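Local coordinates for protein DNA methyltransferase (Nicotiana tabacum, PDB 4ONQ) that probably methylates cytosine in DNA at the C5 position, through its class I-like S-adenosylmethionine-binding catalytic domain, the part modelled here with sinefungin bound, at residues F40-V45 / D54-S59. The protein carries 5 engineered substitutions. Sequence-based numbering, arbitrary orientation.
Sequences FYYENV and DTISSS. Engineered in segment 54-59: Ser58 (natural residue Arg), Ser59 (natural residue Phe).
Of residues 54-59, Ile56 alone touches 40-45, meeting two side chains there, Asn44 and Tyr42. The contacts are apolar or mixed, and no hydrogen bond joins the two segments. With CG1 beside the backbone N (chi1 -69°) and anti to the carbonyl carbon, and the chain extended beyond it, Ile56 carries CD1 out to the amide of Asn44, where CD1 lies 3.4 Å from ND2. Its other branch serves Tyr42: CG2 comes obliquely to the ring, 4.3 Å from CE2, a loose van der Waals touch. The nearest CA atoms, those of Asn44 and Ile56, are 9.4 Å apart, a usual spacing for a helix packed on a sheet.

Two local sets of hydrogen bonds shape the surroundings. Asn44 OD1 accepts the backbone N-H of Val45 (N to OD1 3.0 Å), a bent bond that ties down the oxygen end of the amide and leaves ND2 on the Ile56 side. With an alanine in place of Asn44, the CD1 methyl of Ile56 would probably lose its neighbour on the strand, and the Val45 N-H this acceptor. On the helix, Thr55 O takes the backbone N-H of Ser59 and the hydroxyls of Ser58 and Ser59, both engineered serines.

Phe338 of helix 337-352 also packs on Ile56, while Tyr42 meets the rings of Phe338 and Tyr341. Strand 39-45 runs between strands 79-84 and 309-312, and helix 50-59, placed by Ile56 on Tyr42, Asn44 and Ile83, lies against one face of the mixed central sheet, in the layered alpha/beta architecture of the Rossmann-like class I methyltransferase fold.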
loop_
_atom_site.group_PDB
_atom_site.type_symbol
_atom_site.label_atom_id
_atom_site.label_comp_id
_atom_site.label_asym_id
_atom_site.label_seq_id
_atom_site.Cartn_x
_atom_site.Cartn_y
_atom_site.Cartn_z
ATOM N N PHE A 40 1.719 14.472 -7.932
ATOM C CA PHE A 40 2.444 13.806 -6.861
ATOM C C PHE A 40 1.514 13.089 -5.899
ATOM O O PHE A 40 0.373 13.500 -5.693
ATOM C CB PHE A 40 3.397 14.755 -6.125
ATOM C CG PHE A 40 2.722 15.682 -5.157
ATOM C CD1 PHE A 40 2.528 15.306 -3.834
ATOM C CD2 PHE A 40 2.312 16.943 -5.557
ATOM C CE1 PHE A 40 1.918 16.165 -2.935
ATOM C CE2 PHE A 40 1.701 17.808 -4.659
ATOM C CZ PHE A 40 1.507 17.418 -3.346
ATOM N N TYR A 41 2.027 12.015 -5.317
ATOM C CA TYR A 41 1.250 11.149 -4.454
ATOM C C TYR A 41 2.152 10.718 -3.308
ATOM O O TYR A 41 3.158 10.045 -3.522
ATOM C CB TYR A 41 0.785 9.939 -5.262
ATOM C CG TYR A 41 -0.231 9.046 -4.591
ATOM C CD1 TYR A 41 -1.597 9.349 -4.633
ATOM C CD2 TYR A 41 0.172 7.873 -3.946
ATOM C CE1 TYR A 41 -2.529 8.510 -4.033
ATOM C CE2 TYR A 41 -0.738 7.033 -3.347
ATOM C CZ TYR A 41 -2.084 7.351 -3.388
ATOM O OH TYR A 41 -2.978 6.491 -2.792
ATOM N N TYR A 42 1.808 11.141 -2.097
ATOM C CA TYR A 42 2.580 10.806 -0.910
ATOM C C TYR A 42 1.728 10.029 0.086
ATOM O O TYR A 42 0.599 10.413 0.379
ATOM C CB TYR A 42 3.136 12.064 -0.229
ATOM C CG TYR A 42 3.959 11.720 0.987
ATOM C CD1 TYR A 42 5.241 11.211 0.848
ATOM C CD2 TYR A 42 3.444 11.858 2.268
ATOM C CE1 TYR A 42 5.993 10.867 1.943
ATOM C CE2 TYR A 42 4.197 11.515 3.379
ATOM C CZ TYR A 42 5.472 11.018 3.208
ATOM O OH TYR A 42 6.245 10.665 4.293
ATOM N N GLU A 43 2.281 8.945 0.619
ATOM C CA GLU A 43 1.549 8.108 1.560
ATOM C C GLU A 43 2.241 8.063 2.914
ATOM O O GLU A 43 3.458 7.903 2.992
ATOM C CB GLU A 43 1.405 6.691 1.006
ATOM C CG GLU A 43 0.758 5.702 1.966
ATOM C CD GLU A 43 1.686 4.565 2.358
ATOM O OE1 GLU A 43 2.915 4.709 2.192
ATOM O OE2 GLU A 43 1.184 3.525 2.830
ATOM N N ASN A 44 1.467 8.208 3.983
ATOM C CA ASN A 44 2.020 8.039 5.319
ATOM C C ASN A 44 1.012 7.392 6.253
ATOM O O ASN A 44 -0.184 7.382 5.966
ATOM C CB ASN A 44 2.490 9.379 5.886
ATOM C CG ASN A 44 3.824 9.271 6.598
ATOM O OD1 ASN A 44 4.177 8.214 7.127
ATOM N ND2 ASN A 44 4.580 10.362 6.604
ATOM N N VAL A 45 1.499 6.846 7.363
ATOM C CA VAL A 45 0.631 6.274 8.388
ATOM C C VAL A 45 -0.410 7.299 8.820
ATOM O O VAL A 45 -0.083 8.460 9.045
ATOM C CB VAL A 45 1.442 5.844 9.623
ATOM C CG1 VAL A 45 0.532 5.203 10.662
ATOM C CG2 VAL A 45 2.555 4.890 9.219
ATOM N N ASP A 54 0.570 18.285 10.311
ATOM C CA ASP A 54 0.711 19.711 10.034
ATOM C C ASP A 54 2.001 19.994 9.254
ATOM O O ASP A 54 1.979 20.692 8.238
ATOM C CB ASP A 54 0.661 20.531 11.323
ATOM C CG ASP A 54 -0.752 20.677 11.868
ATOM O OD1 ASP A 54 -1.714 20.525 11.082
ATOM O OD2 ASP A 54 -0.899 20.952 13.078
ATOM N N THR A 55 3.110 19.433 9.728
ATOM C CA THR A 55 4.408 19.575 9.070
ATOM C C THR A 55 4.384 19.057 7.635
ATOM O O THR A 55 4.866 19.721 6.714
ATOM C CB THR A 55 5.508 18.804 9.826
ATOM O OG1 THR A 55 5.632 19.316 11.158
ATOM C CG2 THR A 55 6.847 18.930 9.104
ATOM N N ILE A 56 3.829 17.862 7.457
ATOM C CA ILE A 56 3.746 17.239 6.140
ATOM C C ILE A 56 2.929 18.091 5.176
ATOM O O ILE A 56 3.335 18.297 4.032
ATOM C CB ILE A 56 3.164 15.811 6.222
ATOM C CG1 ILE A 56 4.157 14.876 6.918
ATOM C CG2 ILE A 56 2.838 15.285 4.834
ATOM C CD1 ILE A 56 3.578 13.512 7.271
ATOM N N SER A 57 1.791 18.597 5.644
ATOM C CA SER A 57 0.965 19.480 4.822
ATOM C C SER A 57 1.706 20.758 4.439
ATOM O O SER A 57 1.713 21.148 3.272
ATOM C CB SER A 57 -0.343 19.827 5.532
ATOM O OG SER A 57 -1.187 18.694 5.633
ATOM N N SER A 58 2.330 21.406 5.419
ATOM C CA SER A 58 3.045 22.651 5.161
ATOM C C SER A 58 4.185 22.433 4.176
ATOM O O SER A 58 4.468 23.293 3.344
ATOM C CB SER A 58 3.577 23.264 6.460
ATOM O OG SER A 58 4.687 22.541 6.965
ATOM N N SER A 59 4.827 21.273 4.266
ATOM C CA SER A 59 5.938 20.956 3.379
ATOM C C SER A 59 5.445 20.639 1.972
ATOM O O SER A 59 6.168 20.828 0.994
ATOM C CB SER A 59 6.748 19.782 3.927
ATOM O OG SER A 59 7.329 20.104 5.176
#